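PDB 2GWM: Mono(ADP-ribosyl)transferase SpvB from Salmonella typhimurium, which probably transfers ADP-ribose from NAD+ to an arginine of host actin through this C-terminal catalytic domain, preventing actin from polymerising into filaments. Local coordinates for residues Q6-Y11 with N62-G67; I105-M110 with P152-L157; A117-T122 with R178-A183; S172-L177 with K191-M196. All coordinates share one frame; numbering follows the deposited sequence.

Interaction 1: residues Q6-Y11 with N62-G67; sequences QALRYY and NDIAEG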
loop_
_atom_site.group_PDB
_atom_site.type_symbol
_atom_site.label_atom_id
_atom_site.label_comp_id
_atom_site.label_asym_id
_atom_site.label_seq_id
_atom_site.Cartn_x
_atom_site.Cartn_y
_atom_site.Cartn_z
ATOM N N GLN A 6 1.944 16.908 -7.767
ATOM C CA GLN A 6 0.808 16.742 -8.647
ATOM C C GLN A 6 0.720 15.311 -9.195
ATOM O O GLN A 6 -0.380 14.775 -9.364
ATOM C CB GLN A 6 0.896 17.744 -9.800
ATOM C CG GLN A 6 0.751 19.182 -9.398
ATOM C CD GLN A 6 0.772 20.094 -10.614
ATOM O OE1 GLN A 6 -0.115 20.009 -11.468
ATOM N NE2 GLN A 6 1.776 20.961 -10.707
ATOM N N ALA A 7 1.858 14.704 -9.477
ATOM C CA ALA A 7 1.856 13.295 -9.890
ATOM C C ALA A 7 1.339 12.379 -8.777
ATOM O O ALA A 7 0.586 11.493 -9.056
ATOM C CB ALA A 7 3.187 12.873 -10.374
ATOM N N LEU A 8 1.731 12.649 -7.531
ATOM C CA LEU A 8 1.202 11.904 -6.391
ATOM C C LEU A 8 -0.286 12.070 -6.233
ATOM O O LEU A 8 -1.024 11.100 -5.919
ATOM C CB LEU A 8 1.927 12.358 -5.110
ATOM C CG LEU A 8 1.436 11.700 -3.776
ATOM C CD1 LEU A 8 1.607 10.199 -3.851
ATOM C CD2 LEU A 8 2.259 12.294 -2.665
ATOM N N ARG A 9 -0.797 13.273 -6.433
ATOM C CA ARG A 9 -2.256 13.477 -6.434
ATOM C C ARG A 9 -2.928 12.587 -7.466
ATOM O O ARG A 9 -3.943 11.952 -7.187
ATOM C CB ARG A 9 -2.605 14.947 -6.704
ATOM C CG ARG A 9 -2.216 15.931 -5.593
ATOM C CD ARG A 9 -2.643 17.380 -5.940
ATOM N NE ARG A 9 -2.366 18.271 -4.832
ATOM C CZ ARG A 9 -3.116 18.390 -3.728
ATOM N NH1 ARG A 9 -4.256 17.712 -3.565
ATOM N NH2 ARG A 9 -2.718 19.221 -2.761
ATOM N N TYR A 10 -2.352 12.510 -8.666
ATOM C CA TYR A 10 -2.915 11.672 -9.719
ATOM C C TYR A 10 -2.857 10.194 -9.357
ATOM O O TYR A 10 -3.799 9.460 -9.588
ATOM C CB TYR A 10 -2.144 11.930 -11.022
ATOM C CG TYR A 10 -2.675 11.127 -12.157
ATOM C CD1 TYR A 10 -3.693 11.597 -12.941
ATOM C CD2 TYR A 10 -2.140 9.879 -12.453
ATOM C CE1 TYR A 10 -4.182 10.841 -13.970
ATOM C CE2 TYR A 10 -2.637 9.099 -13.460
ATOM C CZ TYR A 10 -3.629 9.598 -14.259
ATOM O OH TYR A 10 -4.131 8.888 -15.341
ATOM N N TYR A 11 -1.736 9.739 -8.813
ATOM C CA TYR A 11 -1.592 8.400 -8.257
ATOM C C TYR A 11 -2.776 8.099 -7.331
ATOM O O TYR A 11 -3.411 7.067 -7.449
ATOM C CB TYR A 11 -0.272 8.305 -7.457
ATOM C CG TYR A 11 -0.239 7.008 -6.708
ATOM C CD1 TYR A 11 0.232 5.854 -7.297
ATOM C CD2 TYR A 11 -0.721 6.933 -5.418
ATOM C CE1 TYR A 11 0.198 4.632 -6.598
ATOM C CE2 TYR A 11 -0.768 5.702 -4.739
ATOM C CZ TYR A 11 -0.331 4.575 -5.330
ATOM O OH TYR A 11 -0.403 3.370 -4.625
ATOM N N ASN A 62 8.872 7.624 -10.389
ATOM C CA ASN A 62 9.796 8.381 -9.585
ATOM C C ASN A 62 9.210 9.720 -9.220
ATOM O O ASN A 62 9.544 10.253 -8.163
ATOM C CB ASN A 62 11.105 8.553 -10.342
ATOM C CG ASN A 62 11.892 7.250 -10.473
ATOM O OD1 ASN A 62 11.733 6.364 -9.622
ATOM N ND2 ASN A 62 12.791 7.157 -11.437
ATOM N N ASP A 63 8.399 10.326 -10.104
ATOM C CA ASP A 63 7.788 11.586 -9.733
ATOM C C ASP A 63 6.864 11.355 -8.525
ATOM O O ASP A 63 6.812 12.176 -7.658
ATOM C CB ASP A 63 6.969 12.146 -10.893
ATOM C CG ASP A 63 7.793 13.055 -11.814
ATOM O OD1 ASP A 63 8.831 13.556 -11.406
ATOM O OD2 ASP A 63 7.309 13.269 -12.965
ATOM N N ILE A 64 6.013 10.341 -8.610
ATOM C CA ILE A 64 5.094 10.050 -7.516
ATOM C C ILE A 64 5.866 9.787 -6.222
ATOM O O ILE A 64 5.498 10.364 -5.175
ATOM C CB ILE A 64 4.262 8.781 -7.861
ATOM C CG1 ILE A 64 3.338 9.022 -9.077
ATOM C CG2 ILE A 64 3.467 8.391 -6.623
ATOM C CD1 ILE A 64 2.852 7.761 -9.665
ATOM N N ALA A 65 6.943 8.994 -6.278
ATOM C CA ALA A 65 7.718 8.664 -5.093
ATOM C C ALA A 65 8.362 9.909 -4.513
ATOM O O ALA A 65 8.494 10.076 -3.296
ATOM C CB ALA A 65 8.702 7.610 -5.386
ATOM N N GLU A 66 8.901 10.785 -5.391
ATOM C CA GLU A 66 9.547 12.001 -4.908
ATOM C C GLU A 66 8.503 12.935 -4.298
ATOM O O GLU A 66 8.795 13.549 -3.263
ATOM C CB GLU A 66 10.293 12.683 -6.035
ATOM C CG GLU A 66 10.822 14.051 -5.666
ATOM C CD GLU A 66 11.818 14.069 -4.568
ATOM O OE1 GLU A 66 12.461 13.004 -4.363
ATOM O OE2 GLU A 66 11.926 15.154 -3.905
ATOM N N GLY A 67 7.322 13.066 -4.915
ATOM C CA GLY A 67 6.292 13.851 -4.294
ATOM C C GLY A 67 5.999 13.330 -2.888
ATOM O O GLY A 67 5.881 14.066 -1.945
#
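Ile64 carries the apolar contact, spreading its branches among Ala7, Leu8 and Tyr11 of the facing helix. With CG2 anti to the backbone N, this methyl meets Leu8 CD1 at 3.8 Å and Tyr11 CB at the same distance. The CD1 end of the other branch lies 4.0 Å from Tyr11 CD1, and the isoleucine crosses the tyrosine side chain at about a right angle. Two further contacts involve Ala7 and Gly67: Ala7 CB touches Asp63 CB at 3.9 Å, and Leu8 CD2 rests 3.9 Å from Gly67 C, where the glycine presents bare main chain. Side chain also meets backbone where Ile64 CG1 approaches Ala7 O at 3.7 Å, an oxygen that accepts the helical bond from Tyr11 N.

The polar ends are held elsewhere: Tyr11 OH bonds to Asn20, and the Asp63 carboxylate to Tyr42 and Gln4. With Ala7 and Gly67 at the interface, the axes of the two short segments approach to 7.6 Å and cross at -103°, nearly perpendicular. The pair, helix 3-24 against helix 50-69, belongs to the N-terminal helical part of the ADP-ribosyltransferase fold. There the Tyr11 side chain comes within about 6 Å of those of Ser111 and Glu148, both predicted active-site residues.

Interaction 2: residues I105-M110 with P152-L157; sequences IDKAFM and PPNTKL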
loop_
_atom_site.group_PDB
_atom_site.type_symbol
_atom_site.label_atom_id
_atom_site.label_comp_id
_atom_site.label_asym_id
_atom_site.label_seq_id
_atom_site.Cartn_x
_atom_site.Cartn_y
_atom_site.Cartn_z
ATOM N N ILE A 105 9.267 -8.208 0.692
ATOM C CA ILE A 105 9.436 -6.927 0.009
ATOM C C ILE A 105 8.135 -6.681 -0.737
ATOM O O ILE A 105 7.709 -7.512 -1.538
ATOM C CB ILE A 105 10.576 -6.955 -0.997
ATOM C CG1 ILE A 105 11.878 -7.270 -0.277
ATOM C CG2 ILE A 105 10.673 -5.613 -1.696
ATOM C CD1 ILE A 105 13.043 -7.357 -1.086
ATOM N N ASP A 106 7.513 -5.566 -0.432
ATOM C CA ASP A 106 6.355 -5.087 -1.184
ATOM C C ASP A 106 6.840 -4.255 -2.365
ATOM O O ASP A 106 7.369 -3.170 -2.175
ATOM C CB ASP A 106 5.407 -4.258 -0.315
ATOM C CG ASP A 106 4.054 -3.986 -1.005
ATOM O OD1 ASP A 106 4.032 -3.934 -2.247
ATOM O OD2 ASP A 106 3.014 -3.842 -0.324
ATOM N N LYS A 107 6.634 -4.773 -3.566
ATOM C CA LYS A 107 7.129 -4.088 -4.764
ATOM C C LYS A 107 6.367 -2.848 -5.201
ATOM O O LYS A 107 6.869 -2.071 -5.987
ATOM C CB LYS A 107 7.177 -5.066 -5.917
ATOM C CG LYS A 107 8.250 -6.154 -5.669
ATOM C CD LYS A 107 8.406 -7.011 -6.892
ATOM C CE LYS A 107 9.273 -8.225 -6.598
ATOM N NZ LYS A 107 10.769 -7.932 -6.459
ATOM N N ALA A 108 5.167 -2.714 -4.730
ATOM C CA ALA A 108 4.263 -1.658 -5.089
ATOM C C ALA A 108 4.347 -0.525 -4.049
ATOM O O ALA A 108 4.903 -0.685 -2.954
ATOM C CB ALA A 108 2.837 -2.222 -5.135
ATOM N N PHE A 109 3.666 0.587 -4.331
ATOM C CA PHE A 109 3.381 1.552 -3.280
ATOM C C PHE A 109 2.510 0.812 -2.251
ATOM O O PHE A 109 1.670 0.003 -2.632
ATOM C CB PHE A 109 2.678 2.753 -3.837
ATOM C CG PHE A 109 3.557 3.685 -4.638
ATOM C CD1 PHE A 109 4.145 4.759 -4.037
ATOM C CD2 PHE A 109 3.808 3.464 -5.961
ATOM C CE1 PHE A 109 4.921 5.636 -4.764
ATOM C CE2 PHE A 109 4.612 4.320 -6.694
ATOM C CZ PHE A 109 5.199 5.347 -6.079
ATOM N N MET A 110 2.736 1.082 -0.996
ATOM C CA MET A 110 2.024 0.370 0.101
ATOM C C MET A 110 1.155 1.363 0.867
ATOM O O MET A 110 1.655 2.296 1.453
ATOM C CB MET A 110 2.989 -0.346 1.032
ATOM C CG MET A 110 2.239 -1.209 2.086
ATOM S SD MET A 110 3.433 -1.974 3.211
ATOM C CE MET A 110 3.884 -0.690 4.297
ATOM N N PRO A 152 6.558 4.285 -0.405
ATOM C CA PRO A 152 6.999 4.037 -1.776
ATOM C C PRO A 152 7.317 2.597 -2.008
ATOM O O PRO A 152 7.338 1.785 -1.069
ATOM C CB PRO A 152 8.271 4.886 -1.886
ATOM C CG PRO A 152 8.843 4.858 -0.505
ATOM C CD PRO A 152 7.594 4.912 0.393
ATOM N N PRO A 153 7.557 2.231 -3.265
ATOM C CA PRO A 153 7.876 0.840 -3.612
ATOM C C PRO A 153 9.055 0.262 -2.848
ATOM O O PRO A 153 9.988 0.985 -2.504
ATOM C CB PRO A 153 8.193 0.921 -5.111
ATOM C CG PRO A 153 7.446 2.048 -5.564
ATOM C CD PRO A 153 7.518 3.071 -4.473
ATOM N N ASN A 154 8.994 -1.069 -2.613
ATOM C CA ASN A 154 10.044 -1.879 -2.039
ATOM C C ASN A 154 10.160 -1.736 -0.529
ATOM O O ASN A 154 11.242 -1.910 0.013
ATOM C CB ASN A 154 11.395 -1.683 -2.699
ATOM C CG ASN A 154 11.307 -1.831 -4.173
ATOM O OD1 ASN A 154 10.700 -2.784 -4.658
ATOM N ND2 ASN A 154 11.904 -0.866 -4.906
ATOM N N THR A 155 9.039 -1.492 0.143
ATOM C CA THR A 155 9.047 -1.600 1.618
ATOM C C THR A 155 9.385 -3.014 2.038
ATOM O O THR A 155 8.826 -3.966 1.526
ATOM C CB THR A 155 7.688 -1.219 2.210
ATOM O OG1 THR A 155 7.231 0.064 1.740
ATOM C CG2 THR A 155 7.755 -1.155 3.701
ATOM N N LYS A 156 10.314 -3.136 2.979
ATOM C CA LYS A 156 10.680 -4.408 3.559
ATOM C C LYS A 156 10.008 -4.540 4.935
ATOM O O LYS A 156 10.105 -3.662 5.768
ATOM C CB LYS A 156 12.166 -4.488 3.759
ATOM C CG LYS A 156 12.708 -5.857 3.957
ATOM C CD LYS A 156 14.209 -5.813 4.077
ATOM C CE LYS A 156 14.944 -5.597 2.770
ATOM N NZ LYS A 156 16.475 -5.495 2.978
ATOM N N LEU A 157 9.385 -5.673 5.121
ATOM C CA LEU A 157 8.760 -5.972 6.391
ATOM C C LEU A 157 9.046 -7.346 6.902
ATOM O O LEU A 157 9.109 -8.322 6.170
ATOM C CB LEU A 157 7.298 -5.885 6.258
ATOM C CG LEU A 157 6.754 -4.594 5.620
ATOM C CD1 LEU A 157 6.437 -4.967 4.268
ATOM C CD2 LEU A 157 5.550 -4.070 6.320
HETATM O O HOH W 1 9.324 -2.147 -6.991
HETATM O O HOH W 2 12.047 -5.053 -5.390
HETATM O O HOH W 3 6.285 -0.726 -0.700
#
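Asn154 OD1 is gripped by two donating waters: one, 2.8 Å from OD1, also donates to Lys107 O, and the other, 2.7 Å from OD1, accepts weakly from Lys107 NZ. Thr155 O receives the backbone N-H of Asp106 at 2.8 Å in a nearly straight bond (166°), and the CA-H of Ile105 adds a weaker contact. At Asp106 itself the pairing is irregular, for it faces both Asn154 and Thr155 in a G1 beta bulge. Asn154, with a positive phi of 78°, gives its N-H to Asp106 O at 2.7 Å, a bond bent at the hydrogen. The Asp106 side chain curls forward over the following turn, where OD1 accepts from Ala108 N at 3.0 Å, forming an Asx turn. A further water accepts from Thr155 N (3.0 Å) and lies beside Ala108 O and Pro152 O.

Apolar groups complete the contact. Pro153 CD sits 3.6 Å from the centroid of the Phe109 ring, a CH-pi contact over the centre of one face. Met110, bent at its last torsion, sets CE 3.9 Å from Thr155 CG2. Beyond the two segments, Phe109 packs on Ile61 of helix 50-69 and Pro153 on Leu23 of helix 3-24, while Thr155 and Leu157 lean on Val198 of strand 192-198.

Interaction 3: residues A117-T122 with R178-A183; sequences AWINDT and RLSDDA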
loop_
_atom_site.group_PDB
_atom_site.type_symbol
_atom_site.label_atom_id
_atom_site.label_comp_id
_atom_site.label_asym_id
_atom_site.label_seq_id
_atom_site.Cartn_x
_atom_site.Cartn_y
_atom_site.Cartn_z
ATOM N N ALA A 117 -7.995 -0.060 10.644
ATOM C CA ALA A 117 -7.980 -1.015 9.513
ATOM C C ALA A 117 -9.393 -1.298 9.055
ATOM O O ALA A 117 -10.312 -1.435 9.865
ATOM C CB ALA A 117 -7.377 -2.277 9.946
ATOM N N TRP A 118 -9.540 -1.432 7.750
ATOM C CA TRP A 118 -10.771 -1.922 7.165
ATOM C C TRP A 118 -10.780 -3.415 7.282
ATOM O O TRP A 118 -9.880 -4.132 6.865
ATOM C CB TRP A 118 -10.904 -1.470 5.710
ATOM C CG TRP A 118 -11.246 0.025 5.715
ATOM C CD1 TRP A 118 -10.397 1.066 6.025
ATOM C CD2 TRP A 118 -12.519 0.595 5.504
ATOM N NE1 TRP A 118 -11.079 2.256 5.960
ATOM C CE2 TRP A 118 -12.383 1.993 5.645
ATOM C CE3 TRP A 118 -13.762 0.073 5.167
ATOM C CZ2 TRP A 118 -13.444 2.859 5.474
ATOM C CZ3 TRP A 118 -14.824 0.935 5.002
ATOM C CH2 TRP A 118 -14.656 2.321 5.150
ATOM N N ILE A 119 -11.841 -3.891 7.895
ATOM C CA ILE A 119 -11.966 -5.334 8.174
ATOM C C ILE A 119 -11.882 -6.160 6.899
ATOM O O ILE A 119 -12.443 -5.781 5.850
ATOM C CB ILE A 119 -13.258 -5.569 8.900
ATOM C CG1 ILE A 119 -13.246 -4.928 10.303
ATOM C CG2 ILE A 119 -13.588 -7.097 8.964
ATOM C CD1 ILE A 119 -14.562 -4.864 10.982
ATOM N N ASN A 120 -11.122 -7.239 6.973
ATOM C CA ASN A 120 -10.953 -8.201 5.938
ATOM C C ASN A 120 -10.481 -9.503 6.575
ATOM O O ASN A 120 -10.393 -9.580 7.803
ATOM C CB ASN A 120 -9.909 -7.708 4.926
ATOM C CG ASN A 120 -10.206 -8.103 3.524
ATOM O OD1 ASN A 120 -10.638 -9.237 3.242
ATOM N ND2 ASN A 120 -9.963 -7.141 2.568
ATOM N N ASP A 121 -10.187 -10.518 5.776
ATOM C CA ASP A 121 -9.742 -11.779 6.388
ATOM C C ASP A 121 -8.454 -11.656 7.200
ATOM O O ASP A 121 -8.247 -12.385 8.165
ATOM C CB ASP A 121 -9.740 -12.973 5.419
ATOM C CG ASP A 121 -8.669 -12.940 4.300
ATOM O OD1 ASP A 121 -7.498 -12.634 4.601
ATOM O OD2 ASP A 121 -9.032 -13.278 3.111
ATOM N N THR A 122 -7.619 -10.708 6.830
ATOM C CA THR A 122 -6.351 -10.469 7.475
ATOM C C THR A 122 -6.237 -9.011 7.897
ATOM O O THR A 122 -6.460 -8.099 7.077
ATOM C CB THR A 122 -5.214 -10.820 6.506
ATOM O OG1 THR A 122 -5.327 -12.162 6.111
ATOM C CG2 THR A 122 -3.885 -10.578 7.128
ATOM N N ARG A 178 -7.995 -0.338 16.182
ATOM C CA ARG A 178 -9.209 0.425 15.784
ATOM C C ARG A 178 -9.578 -0.090 14.390
ATOM O O ARG A 178 -8.757 -0.209 13.510
ATOM C CB ARG A 178 -9.018 1.964 15.711
ATOM C CG ARG A 178 -10.358 2.739 15.338
ATOM C CD ARG A 178 -10.266 4.286 15.457
ATOM N NE ARG A 178 -10.893 5.010 14.328
ATOM C CZ ARG A 178 -10.697 6.308 14.044
ATOM N NH1 ARG A 178 -9.907 7.066 14.810
ATOM N NH2 ARG A 178 -11.297 6.867 12.991
ATOM N N LEU A 179 -10.796 -0.555 14.292
ATOM C CA LEU A 179 -11.283 -1.148 13.059
ATOM C C LEU A 179 -12.285 -0.191 12.443
ATOM O O LEU A 179 -12.964 0.566 13.132
ATOM C CB LEU A 179 -11.980 -2.485 13.383
ATOM C CG LEU A 179 -10.990 -3.479 14.011
ATOM C CD1 LEU A 179 -11.802 -4.701 14.492
ATOM C CD2 LEU A 179 -9.880 -3.906 13.065
ATOM N N SER A 180 -12.422 -0.303 11.122
ATOM C CA SER A 180 -13.505 0.297 10.356
ATOM C C SER A 180 -14.857 -0.084 10.935
ATOM O O SER A 180 -15.018 -1.194 11.378
ATOM C CB SER A 180 -13.461 -0.274 8.917
ATOM O OG SER A 180 -13.782 -1.725 8.836
ATOM N N ASP A 181 -15.786 0.850 11.007
ATOM C CA ASP A 181 -17.119 0.542 11.537
ATOM C C ASP A 181 -18.159 1.000 10.531
ATOM O O ASP A 181 -19.260 1.441 10.895
ATOM C CB ASP A 181 -17.343 1.121 12.949
ATOM C CG ASP A 181 -18.496 0.418 13.713
ATOM O OD1 ASP A 181 -18.774 -0.823 13.505
ATOM O OD2 ASP A 181 -19.129 1.096 14.580
ATOM N N ASP A 182 -17.830 0.815 9.270
ATOM C CA ASP A 182 -18.686 1.168 8.154
ATOM C C ASP A 182 -19.905 0.219 8.037
ATOM O O ASP A 182 -20.140 -0.665 8.885
ATOM C CB ASP A 182 -17.872 1.106 6.882
ATOM C CG ASP A 182 -17.332 -0.293 6.612
ATOM O OD1 ASP A 182 -16.349 -0.692 7.271
ATOM O OD2 ASP A 182 -17.892 -0.994 5.740
ATOM N N ALA A 183 -20.678 0.421 6.974
ATOM C CA ALA A 183 -21.963 -0.250 6.800
ATOM C C ALA A 183 -21.842 -1.727 6.739
ATOM O O ALA A 183 -22.805 -2.436 6.963
ATOM C CB ALA A 183 -22.630 0.219 5.512
#
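Ser180 OG, between its backbone N and carbonyl carbon (chi1 67°), is set to receive the N-H of Ile119, while Trp118 CG, anti to its carbonyl carbon (chi1 -74°), starts the indole on the side where Ser180 CB covers one face. The two loops are joined by a single beta bridge, Ala117 with Leu179, which ties the chain leading into strand 122-127 to the loop after helix 168-175 in the ADP-ribosyltransferase core. Ala117 supplies both bonds of the bridge, giving its N-H to Arg178 O at 3.0 Å and accepting Ser180 N on its O at 2.7 Å.

A side chain adds a third bond. Ser180 OG accepts the N-H of Ile119 at 3.1 Å in an almost linear bond (169°), and in turn donates weakly to Asp182 OD1. The Ile119 and Leu179 side chains cross at about a right angle, with Ile119 CG1 4.1 Å from Leu179 CB. Above the indole, Ser180 CB makes a CH-pi contact, 4.0 Å from the centroid of the five-membered ring and displaced toward the rim. Asp182, whose OD2 bonds to Thr184, reaches the six-membered ring obliquely, with Asp182 OD1 3.2 Å from Trp118 CZ3.

Interaction 4: residues S172-L177 with K191-M196; sequences SQLSKL and KRIINM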
loop_
_atom_site.group_PDB
_atom_site.type_symbol
_atom_site.label_atom_id
_atom_site.label_comp_id
_atom_site.label_asym_id
_atom_site.label_seq_id
_atom_site.Cartn_x
_atom_site.Cartn_y
_atom_site.Cartn_z
ATOM N N SER A 172 -8.323 -10.236 22.407
ATOM C CA SER A 172 -7.687 -9.118 23.082
ATOM C C SER A 172 -6.907 -8.302 22.078
ATOM O O SER A 172 -7.050 -7.080 22.064
ATOM C CB SER A 172 -6.742 -9.616 24.150
ATOM O OG SER A 172 -6.189 -8.565 24.903
ATOM N N GLN A 173 -6.103 -8.965 21.226
ATOM C CA GLN A 173 -5.338 -8.159 20.252
ATOM C C GLN A 173 -6.245 -7.396 19.353
ATOM O O GLN A 173 -6.022 -6.228 19.018
ATOM C CB GLN A 173 -4.376 -9.052 19.503
ATOM C CG GLN A 173 -3.223 -9.574 20.356
ATOM C CD GLN A 173 -2.049 -10.064 19.549
ATOM O OE1 GLN A 173 -1.710 -9.502 18.505
ATOM N NE2 GLN A 173 -1.428 -11.116 20.016
ATOM N N LEU A 174 -7.297 -8.049 18.901
ATOM C CA LEU A 174 -8.230 -7.386 18.011
ATOM C C LEU A 174 -8.886 -6.199 18.677
ATOM O O LEU A 174 -9.080 -5.147 18.078
ATOM C CB LEU A 174 -9.285 -8.383 17.522
ATOM C CG LEU A 174 -10.159 -7.939 16.392
ATOM C CD1 LEU A 174 -9.363 -7.598 15.192
ATOM C CD2 LEU A 174 -11.177 -8.962 16.089
ATOM N N SER A 175 -9.211 -6.323 19.968
ATOM C CA SER A 175 -9.885 -5.281 20.692
ATOM C C SER A 175 -9.008 -4.037 20.870
ATOM O O SER A 175 -9.520 -2.970 21.138
ATOM C CB SER A 175 -10.276 -5.801 22.076
ATOM O OG SER A 175 -9.195 -5.843 22.968
ATOM N N LYS A 176 -7.703 -4.225 20.719
ATOM C CA LYS A 176 -6.715 -3.141 20.885
ATOM C C LYS A 176 -6.318 -2.541 19.554
ATOM O O LYS A 176 -5.474 -1.648 19.490
ATOM C CB LYS A 176 -5.517 -3.641 21.724
ATOM C CG LYS A 176 -5.983 -4.102 23.101
ATOM C CD LYS A 176 -4.901 -4.276 24.085
ATOM C CE LYS A 176 -5.435 -4.717 25.428
ATOM N NZ LYS A 176 -4.430 -4.350 26.473
ATOM N N LEU A 177 -6.949 -3.018 18.473
ATOM C CA LEU A 177 -6.870 -2.347 17.139
ATOM C C LEU A 177 -8.103 -1.443 16.949
ATOM O O LEU A 177 -9.156 -1.703 17.440
ATOM C CB LEU A 177 -6.703 -3.403 16.032
ATOM C CG LEU A 177 -5.515 -4.359 16.167
ATOM C CD1 LEU A 177 -5.484 -5.409 15.106
ATOM C CD2 LEU A 177 -4.187 -3.654 16.205
ATOM N N LYS A 191 -9.862 -13.676 9.955
ATOM C CA LYS A 191 -9.220 -14.942 10.165
ATOM C C LYS A 191 -7.924 -14.846 10.948
ATOM O O LYS A 191 -7.550 -15.741 11.704
ATOM C CB LYS A 191 -8.930 -15.604 8.830
ATOM C CG LYS A 191 -8.405 -17.012 8.944
ATOM C CD LYS A 191 -9.036 -17.839 7.810
ATOM C CE LYS A 191 -8.950 -19.312 8.070
ATOM N NZ LYS A 191 -7.574 -19.797 7.825
ATOM N N ARG A 192 -7.237 -13.720 10.831
ATOM C CA ARG A 192 -5.950 -13.576 11.459
ATOM C C ARG A 192 -5.546 -12.125 11.562
ATOM O O ARG A 192 -5.987 -11.256 10.789
ATOM C CB ARG A 192 -4.909 -14.357 10.669
ATOM C CG ARG A 192 -4.640 -13.665 9.336
ATOM C CD ARG A 192 -3.706 -14.478 8.464
ATOM N NE ARG A 192 -4.205 -15.786 8.029
ATOM C CZ ARG A 192 -5.092 -15.988 7.058
ATOM N NH1 ARG A 192 -5.663 -14.951 6.464
ATOM N NH2 ARG A 192 -5.458 -17.238 6.706
ATOM N N ILE A 193 -4.717 -11.875 12.548
ATOM C CA ILE A 193 -3.901 -10.689 12.677
ATOM C C ILE A 193 -2.482 -11.077 12.423
ATOM O O ILE A 193 -1.994 -12.060 12.951
ATOM C CB ILE A 193 -4.049 -10.017 14.111
ATOM C CG1 ILE A 193 -5.498 -9.673 14.418
ATOM C CG2 ILE A 193 -3.079 -8.815 14.270
ATOM C CD1 ILE A 193 -5.719 -9.491 15.910
ATOM N N ILE A 194 -1.793 -10.235 11.643
ATOM C CA ILE A 194 -0.388 -10.425 11.408
ATOM C C ILE A 194 0.277 -9.181 11.925
ATOM O O ILE A 194 0.032 -8.085 11.462
ATOM C CB ILE A 194 -0.019 -10.639 9.956
ATOM C CG1 ILE A 194 -0.805 -11.789 9.370
ATOM C CG2 ILE A 194 1.487 -10.910 9.859
ATOM C CD1 ILE A 194 -0.513 -12.056 7.909
ATOM N N ASN A 195 1.165 -9.380 12.906
ATOM C CA ASN A 195 2.003 -8.333 13.497
ATOM C C ASN A 195 3.301 -8.309 12.702
ATOM O O ASN A 195 4.027 -9.303 12.647
ATOM C CB ASN A 195 2.255 -8.614 14.980
ATOM C CG ASN A 195 0.996 -8.657 15.773
ATOM O OD1 ASN A 195 0.649 -9.711 16.410
ATOM N ND2 ASN A 195 0.329 -7.530 15.825
ATOM N N MET A 196 3.585 -7.160 12.127
ATOM C CA MET A 196 4.697 -6.954 11.199
ATOM C C MET A 196 5.504 -5.764 11.625
ATOM O O MET A 196 5.026 -4.907 12.367
ATOM C CB MET A 196 4.186 -6.576 9.782
ATOM C CG MET A 196 3.285 -7.504 9.207
ATOM S SD MET A 196 2.955 -7.015 7.547
ATOM C CE MET A 196 2.841 -8.573 6.821
#
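The carboxamides of Gln173 and Asn195 lie close together and nearly coplanar, their planes 25° apart, as the two side chains cross obliquely. Gln173 NE2 is bonded to Asp169 one turn back in the same helix. Another flat group, the Arg192 guanidinium, carries Lys191 CG 3.7 Å above one face, offset toward the rim; its nitrogens bond to Thr122 and form a salt bridge with Asp86.

Between helix and strand the weight rests on Ile193 CD1. With CG1 anti to the carbonyl carbon (chi1 -57°) and the chain extended beyond it, this methyl enters the angle between helix end and following loop. It touches Gln173 CB at 3.9 Å, the backbone of the next residue at Leu174 N (3.7 Å), and Leu174 CB at 4.1 Å. Leu177 comes from the loop tip to tip, its CD1 4.2 Å from Ile193 CD1. After the helix, Leu177 N bonds to Leu174 O at 3.0 Å.

Helix 168-175 thus packs on one face of the mixed sheet of the ADP-ribosyltransferase domain, with helix 91-97 on the other. Gln173 also touches Val163 of strand 155-164, and Leu177 reaches Ile123 and Asn125 of strand 122-127, the two strands flanking 192-198. Ile194 and Met196 instead pack on Tyr97 of helix 91-97.

Overall arrangement
Interaction 1 closes first along the chain and joins the N-terminal helices; interaction 2 follows, its centre 16 Å away, and the two meet where Phe109 packs on Tyr11 and Ile64. Interactions 2 and 3 alternate their segments, as do 3 and 4, so the three interleave along the later chain. Strands 155-164 and 192-198, neighbours in the mixed sheet, connect interactions 2 and 4 through Leu157 and Met196. Interactions 3 and 4, centres 11 Å apart, are joined by probable hydrogen bonds of Arg192 with Thr122 and Lys191 with Asp121; both lie opposite interaction 1 across the chain's centre. Interaction 2 thereby links the helical part to the sheet, its Met110 near the predicted active-site residues Arg81 and Ser111.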